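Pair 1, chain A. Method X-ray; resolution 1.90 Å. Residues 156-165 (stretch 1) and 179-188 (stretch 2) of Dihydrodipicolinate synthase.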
# COMPACT_ATOMS: atom_id res chain seq x y z
N ASN A 156 1.17 -27.02 -21.57
CA ASN A 156 -0.22 -26.96 -21.14
C ASN A 156 -0.68 -25.59 -20.60
O ASN A 156 -1.86 -25.23 -20.69
CB ASN A 156 -0.40 -28.05 -20.07
CG ASN A 156 -1.82 -28.41 -19.86
OD1 ASN A 156 -2.71 -27.85 -20.49
ND2 ASN A 156 -2.07 -29.37 -18.97
N ILE A 157 0.26 -24.84 -20.03
CA ILE A 157 -0.04 -23.52 -19.47
C ILE A 157 0.22 -22.50 -20.58
O ILE A 157 1.36 -22.18 -20.90
CB ILE A 157 0.84 -23.27 -18.23
CG1 ILE A 157 0.46 -24.31 -17.16
CG2 ILE A 157 0.65 -21.86 -17.71
CD1 ILE A 157 1.32 -24.28 -15.92
N VAL A 158 -0.87 -21.98 -21.14
CA VAL A 158 -0.80 -21.07 -22.29
C VAL A 158 -1.19 -19.61 -22.14
O VAL A 158 -1.00 -18.83 -23.07
CB VAL A 158 -1.67 -21.63 -23.42
CG1 VAL A 158 -1.25 -23.06 -23.75
CG2 VAL A 158 -3.14 -21.60 -23.00
N ALA A 159 -1.74 -19.22 -21.00
CA ALA A 159 -2.14 -17.83 -20.85
C ALA A 159 -2.32 -17.40 -19.40
O ALA A 159 -2.25 -18.22 -18.49
CB ALA A 159 -3.42 -17.59 -21.61
N SER A 160 -2.55 -16.11 -19.22
CA SER A 160 -2.79 -15.56 -17.89
C SER A 160 -3.79 -14.42 -17.96
O SER A 160 -3.70 -13.55 -18.82
CB SER A 160 -1.49 -15.05 -17.27
OG SER A 160 -1.75 -14.51 -15.97
N LYS A 161 -4.77 -14.45 -17.06
CA LYS A 161 -5.75 -13.38 -16.97
C LYS A 161 -5.15 -12.46 -15.92
O LYS A 161 -5.04 -12.84 -14.75
CB LYS A 161 -7.10 -13.90 -16.48
CG LYS A 161 -8.13 -12.80 -16.25
CD LYS A 161 -9.40 -13.34 -15.59
CE LYS A 161 -10.40 -12.22 -15.34
NZ LYS A 161 -11.55 -12.66 -14.48
N GLU A 162 -4.76 -11.27 -16.34
CA GLU A 162 -4.13 -10.32 -15.43
C GLU A 162 -5.02 -9.18 -14.95
O GLU A 162 -5.33 -8.26 -15.71
CB GLU A 162 -2.88 -9.74 -16.09
CG GLU A 162 -1.74 -10.74 -16.29
CD GLU A 162 -1.13 -11.21 -14.98
OE1 GLU A 162 -1.13 -10.42 -14.00
OE2 GLU A 162 -0.64 -12.36 -14.93
N SER A 163 -5.45 -9.27 -13.70
CA SER A 163 -6.26 -8.22 -13.09
C SER A 163 -5.26 -7.49 -12.21
O SER A 163 -5.20 -7.71 -11.00
CB SER A 163 -7.38 -8.81 -12.22
OG SER A 163 -8.31 -9.52 -13.01
N THR A 164 -4.46 -6.64 -12.84
CA THR A 164 -3.41 -5.86 -12.18
C THR A 164 -3.31 -4.49 -12.84
O THR A 164 -3.45 -4.37 -14.05
CB THR A 164 -2.03 -6.54 -12.32
OG1 THR A 164 -1.00 -5.64 -11.90
CG2 THR A 164 -1.76 -6.93 -13.77
N PRO A 165 -3.07 -3.44 -12.04
CA PRO A 165 -2.96 -2.09 -12.62
C PRO A 165 -1.52 -1.79 -13.05
O PRO A 165 -1.22 -0.70 -13.53
CB PRO A 165 -3.41 -1.20 -11.47
CG PRO A 165 -2.82 -1.91 -10.29
CD PRO A 165 -3.16 -3.37 -10.57
N GLU A 179 5.84 -15.08 -27.57
CA GLU A 179 4.67 -15.19 -28.44
C GLU A 179 3.70 -16.36 -28.31
O GLU A 179 2.53 -16.21 -28.66
CB GLU A 179 5.13 -15.08 -29.89
CG GLU A 179 5.99 -13.83 -30.11
CD GLU A 179 6.59 -13.72 -31.50
OE1 GLU A 179 6.64 -14.73 -32.23
OE2 GLU A 179 7.04 -12.61 -31.87
N SER A 180 4.15 -17.52 -27.83
CA SER A 180 3.22 -18.64 -27.71
C SER A 180 2.32 -18.48 -26.49
O SER A 180 1.36 -19.22 -26.32
CB SER A 180 4.00 -19.96 -27.63
OG SER A 180 4.84 -20.00 -26.49
N PHE A 181 2.64 -17.51 -25.64
CA PHE A 181 1.87 -17.26 -24.43
C PHE A 181 0.90 -16.11 -24.67
O PHE A 181 1.21 -15.18 -25.41
CB PHE A 181 2.81 -16.89 -23.28
CG PHE A 181 2.17 -16.93 -21.93
CD1 PHE A 181 1.97 -18.13 -21.27
CD2 PHE A 181 1.75 -15.75 -21.32
CE1 PHE A 181 1.38 -18.17 -20.02
CE2 PHE A 181 1.16 -15.77 -20.06
CZ PHE A 181 0.97 -16.99 -19.40
N SER A 182 -0.27 -16.17 -24.05
CA SER A 182 -1.25 -15.11 -24.24
C SER A 182 -1.65 -14.39 -22.96
O SER A 182 -2.02 -15.02 -21.97
CB SER A 182 -2.49 -15.69 -24.92
OG SER A 182 -3.58 -14.79 -24.81
N VAL A 183 -1.55 -13.07 -22.98
CA VAL A 183 -1.96 -12.27 -21.83
C VAL A 183 -3.35 -11.72 -22.09
O VAL A 183 -3.62 -11.12 -23.13
CB VAL A 183 -1.01 -11.08 -21.58
CG1 VAL A 183 -1.56 -10.21 -20.45
CG2 VAL A 183 0.38 -11.59 -21.24
N LEU A 184 -4.25 -11.92 -21.13
CA LEU A 184 -5.61 -11.43 -21.26
C LEU A 184 -5.87 -10.42 -20.15
O LEU A 184 -5.54 -10.66 -18.99
CB LEU A 184 -6.60 -12.58 -21.15
CG LEU A 184 -6.53 -13.63 -22.26
CD1 LEU A 184 -7.39 -14.83 -21.90
CD2 LEU A 184 -6.99 -13.01 -23.57
N SER A 185 -6.45 -9.28 -20.51
CA SER A 185 -6.77 -8.25 -19.53
C SER A 185 -7.82 -8.75 -18.55
O SER A 185 -8.81 -9.35 -18.96
CB SER A 185 -7.30 -6.99 -20.22
OG SER A 185 -7.77 -6.06 -19.25
N GLY A 186 -7.59 -8.49 -17.27
CA GLY A 186 -8.55 -8.91 -16.26
C GLY A 186 -9.32 -7.72 -15.73
O GLY A 186 -9.95 -7.78 -14.68
N ASP A 187 -9.26 -6.61 -16.46
CA ASP A 187 -9.95 -5.39 -16.06
C ASP A 187 -10.34 -4.59 -17.29
O ASP A 187 -9.49 -4.18 -18.08
CB ASP A 187 -9.05 -4.59 -15.13
CG ASP A 187 -8.95 -5.20 -13.75
OD1 ASP A 187 -9.99 -5.29 -13.05
OD2 ASP A 187 -7.83 -5.61 -13.35
N ASP A 188 -11.64 -4.36 -17.45
CA ASP A 188 -12.17 -3.64 -18.61
C ASP A 188 -11.52 -2.30 -18.90
O ASP A 188 -11.22 -1.99 -20.06
CB ASP A 188 -13.69 -3.47 -18.47
CG ASP A 188 -14.45 -4.76 -18.72
OD1 ASP A 188 -14.39 -5.26 -19.87
OD2 ASP A 188 -15.09 -5.28 -17.78
O HOH W 1 -1.62 -18.88 -25.73

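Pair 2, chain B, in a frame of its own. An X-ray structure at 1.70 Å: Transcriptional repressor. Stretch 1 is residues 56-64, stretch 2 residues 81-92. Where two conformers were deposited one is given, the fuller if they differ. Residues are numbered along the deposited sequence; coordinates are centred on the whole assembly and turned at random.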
# COMPACT_ATOMS: atom_id res chain seq x y z
N GLY B 56 5.44 19.12 -6.66
CA GLY B 56 5.65 19.30 -5.24
C GLY B 56 4.38 19.41 -4.39
O GLY B 56 4.45 19.44 -3.16
N MSE B 57 3.22 19.51 -5.03
CA MSE B 57 1.95 19.54 -4.31
C MSE B 57 1.43 18.12 -4.19
O MSE B 57 1.92 17.19 -4.86
CB MSE B 57 0.92 20.42 -5.02
CG MSE B 57 1.39 21.86 -5.13
SE MSE B 57 -0.05 23.00 -5.78
CE MSE B 57 0.85 24.71 -5.57
N ALA B 58 0.46 17.96 -3.32
CA ALA B 58 -0.10 16.66 -2.99
C ALA B 58 -1.61 16.68 -3.05
O ALA B 58 -2.25 17.73 -2.84
CB ALA B 58 0.34 16.27 -1.60
N VAL B 59 -2.18 15.50 -3.30
CA VAL B 59 -3.64 15.30 -3.32
C VAL B 59 -3.99 14.18 -2.32
O VAL B 59 -3.38 13.08 -2.38
CB VAL B 59 -4.15 14.88 -4.75
CG1 VAL B 59 -5.68 14.81 -4.76
CG2 VAL B 59 -3.61 15.84 -5.85
N ALA B 60 -4.90 14.46 -1.38
CA ALA B 60 -5.44 13.43 -0.48
C ALA B 60 -6.56 12.76 -1.26
O ALA B 60 -7.51 13.45 -1.60
CB ALA B 60 -6.03 14.06 0.77
N VAL B 61 -6.50 11.44 -1.43
CA VAL B 61 -7.37 10.75 -2.39
C VAL B 61 -8.30 9.77 -1.66
O VAL B 61 -7.85 8.96 -0.85
CB VAL B 61 -6.50 9.99 -3.41
CG1 VAL B 61 -7.36 9.13 -4.35
CG2 VAL B 61 -5.60 10.99 -4.24
N GLY B 62 -9.61 9.89 -1.90
CA GLY B 62 -10.56 8.95 -1.31
C GLY B 62 -10.82 7.76 -2.22
O GLY B 62 -10.08 7.51 -3.17
N GLN B 63 -11.86 6.98 -1.94
CA GLN B 63 -12.00 5.71 -2.64
C GLN B 63 -13.23 5.74 -3.53
O GLN B 63 -14.00 6.70 -3.51
CB GLN B 63 -12.12 4.55 -1.65
CG GLN B 63 -13.29 4.63 -0.70
CD GLN B 63 -13.41 3.39 0.18
OE1 GLN B 63 -12.45 2.65 0.41
NE2 GLN B 63 -14.61 3.17 0.71
N GLY B 64 -13.42 4.67 -4.28
CA GLY B 64 -14.70 4.50 -4.98
C GLY B 64 -14.75 4.93 -6.44
O GLY B 64 -13.78 5.45 -7.00
N ASN B 81 5.79 16.35 -11.00
CA ASN B 81 6.10 15.51 -9.84
C ASN B 81 5.23 15.82 -8.63
O ASN B 81 5.68 16.40 -7.64
CB ASN B 81 7.58 15.60 -9.49
CG ASN B 81 7.99 14.54 -8.48
OD1 ASN B 81 7.26 13.57 -8.27
ND2 ASN B 81 9.15 14.73 -7.85
N ALA B 82 3.97 15.41 -8.70
CA ALA B 82 3.03 15.64 -7.60
C ALA B 82 2.86 14.35 -6.81
O ALA B 82 3.25 13.27 -7.28
CB ALA B 82 1.70 16.11 -8.15
N ARG B 83 2.33 14.44 -5.59
CA ARG B 83 2.17 13.25 -4.77
C ARG B 83 0.68 12.97 -4.65
O ARG B 83 -0.16 13.90 -4.59
CB ARG B 83 2.76 13.43 -3.36
CG ARG B 83 4.24 13.07 -3.21
CD ARG B 83 4.63 12.97 -1.73
NE ARG B 83 4.47 14.24 -1.04
CZ ARG B 83 4.10 14.40 0.23
NH1 ARG B 83 3.83 13.34 1.00
NH2 ARG B 83 3.99 15.62 0.73
N PHE B 84 0.36 11.68 -4.62
CA PHE B 84 -1.01 11.24 -4.42
C PHE B 84 -1.04 10.35 -3.17
O PHE B 84 -0.39 9.29 -3.15
CB PHE B 84 -1.50 10.47 -5.66
CG PHE B 84 -1.58 11.35 -6.88
CD1 PHE B 84 -0.50 11.45 -7.74
CD2 PHE B 84 -2.69 12.16 -7.08
CE1 PHE B 84 -0.58 12.30 -8.86
CE2 PHE B 84 -2.76 13.01 -8.16
CZ PHE B 84 -1.68 13.07 -9.05
N VAL B 85 -1.73 10.82 -2.13
CA VAL B 85 -1.67 10.21 -0.80
C VAL B 85 -3.02 9.60 -0.44
O VAL B 85 -4.05 10.30 -0.50
CB VAL B 85 -1.33 11.26 0.28
CG1 VAL B 85 -1.08 10.55 1.61
CG2 VAL B 85 -0.09 12.08 -0.14
N SER B 86 -3.04 8.32 -0.07
CA SER B 86 -4.32 7.70 0.33
C SER B 86 -4.88 8.33 1.58
O SER B 86 -4.16 8.50 2.57
CB SER B 86 -4.09 6.21 0.62
OG SER B 86 -3.74 5.54 -0.57
N ALA B 87 -6.17 8.67 1.55
CA ALA B 87 -6.83 9.28 2.69
C ALA B 87 -7.65 8.28 3.46
O ALA B 87 -8.33 8.64 4.42
CB ALA B 87 -7.76 10.44 2.24
N ILE B 88 -7.62 7.03 3.02
CA ILE B 88 -8.40 5.97 3.65
C ILE B 88 -7.62 4.69 3.39
O ILE B 88 -6.86 4.62 2.42
CB ILE B 88 -9.86 5.93 3.12
CG1 ILE B 88 -10.62 4.77 3.78
CG2 ILE B 88 -9.88 5.75 1.57
CD1 ILE B 88 -12.16 4.79 3.52
N GLY B 89 -7.74 3.72 4.28
CA GLY B 89 -6.97 2.48 4.20
C GLY B 89 -7.39 1.58 3.05
O GLY B 89 -8.33 1.90 2.28
N GLY B 90 -6.75 0.42 2.94
CA GLY B 90 -6.99 -0.47 1.81
C GLY B 90 -8.06 -1.51 2.03
O GLY B 90 -8.40 -1.85 3.14
N THR B 91 -8.52 -2.07 0.92
CA THR B 91 -9.56 -3.09 0.93
C THR B 91 -9.00 -4.38 0.32
O THR B 91 -8.14 -4.32 -0.55
CB THR B 91 -10.76 -2.59 0.11
OG1 THR B 91 -10.29 -2.12 -1.16
CG2 THR B 91 -11.44 -1.43 0.83
N HIS B 92 -9.47 -5.54 0.78
CA HIS B 92 -9.03 -6.80 0.17
C HIS B 92 -9.86 -7.17 -1.04
O HIS B 92 -10.24 -6.28 -1.80
CB HIS B 92 -8.99 -7.95 1.19
CG HIS B 92 -10.15 -7.98 2.15
ND1 HIS B 92 -10.96 -9.09 2.31
CD2 HIS B 92 -10.62 -7.05 3.01
CE1 HIS B 92 -11.87 -8.83 3.23
NE2 HIS B 92 -11.68 -7.61 3.67
O HOH W 2 -9.72 2.58 0.02

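Both pairs are two neighbouring strands of a parallel sheet. In pair 1 the strands are 157-162 and 182-185, at 21° to each other; in pair 2 they are 58-61 and 83-86, at 26°. Fourteen central residues superpose with an RMSD of 0.7 Å.

The backbone ladder is the same. In pair 1, Ser182(A) N donates to Val158(A) O (2.9 Å), Ser160(A) N to Ser182(A) O (3.0 Å), Leu184(A) N to Ser160(A) O (2.9 Å), Glu162(A) N to Leu184(A) O (2.8 Å) and Gly186(A) N to Glu162(A) O (2.8 Å). Pair 2 repeats all five bonds at matched positions, from Arg83(B) N to Met57(B) O (2.9 Å) through to Ala87(B) N to Val61(B) O (2.9 Å). It adds one at the start, Gly56(B) N to Asn81(B) O (2.9 Å). The ladder is main chain to main chain, and it is kept while the side chains differ.

Ala159(A) matches Ala58(B). Both are small, but their neighbours differ. Phe181(A) lays a ring face against Ala159(A), whose CA lies 3.8 Å from the centroid of the Phe181(A) ring in a CH-pi contact. The matching residue, Ala82(B), has no ring to offer. On the opposite, CB side, pair 2 has Arg83(B), matched to Ser182(A), with Ala58(B) CB over one face of its guanidinium.

Ser160(A) matches Val59(B), and Glu162(A) matches Val61(B). These two positions share one sheet face in each pair. In pair 1 they are polar and bond to each other: Ser160(A) OG donates to Glu162(A) OE2 (2.6 Å). Ser160(A) CB also lies 3.8 Å from Phe181(A) CZ. In pair 2 the two positions are apolar. Val59(B) CG2 packs 3.8 Å from Phe84(B) CE2, and Val61(B) CG2 meets the edge of that ring, 4.2 Å from Phe84(B) CD2. Val183(A), in the place of Phe84(B), is smaller; its CG1 lies 4.2 Å from Glu162(A) CG.

On the other face, Lys161(A) matches Ala60(B), and Leu184(A) matches Val85(B). The Lys161(A) chain is fully extended, all t, and its CE passes 3.9 Å from Gly186(A) CA. Gly186(A) matches Ala87(B). A CB on Gly186(A) would lie 2.2 Å from Ser163(A) OG and 2.9 Å from Glu162(A) C, both clashes. In pair 2 Gly62(B) and Ala60(B) leave room on the side-chain side, and the backbone is also placed differently: Ala87(B) CB is 4.0 Å from Val61(B) C and 4.3 Å from Ala60(B) CB.

The strands end differently. Ser163(A) OG donates to Gly186(A) O (2.9 Å), a bond that Gly62(B) cannot make. Asp187(A) OD2 comes within 3.1 Å of Ser163(A) CA. Its match, Ile88(B), brings an aliphatic side chain: its CG2 is 4.4 Å from Gly62(B) CA, and its CD1 is 3.8 Å from Gln63(B) OE1. Each pair has a bridging water, but at opposite ends of the ladder. Water 1 donates to Val158(A) O and Ser180(A) O; water 2 donates to Gln63(B) OE1 and Gly89(B) O.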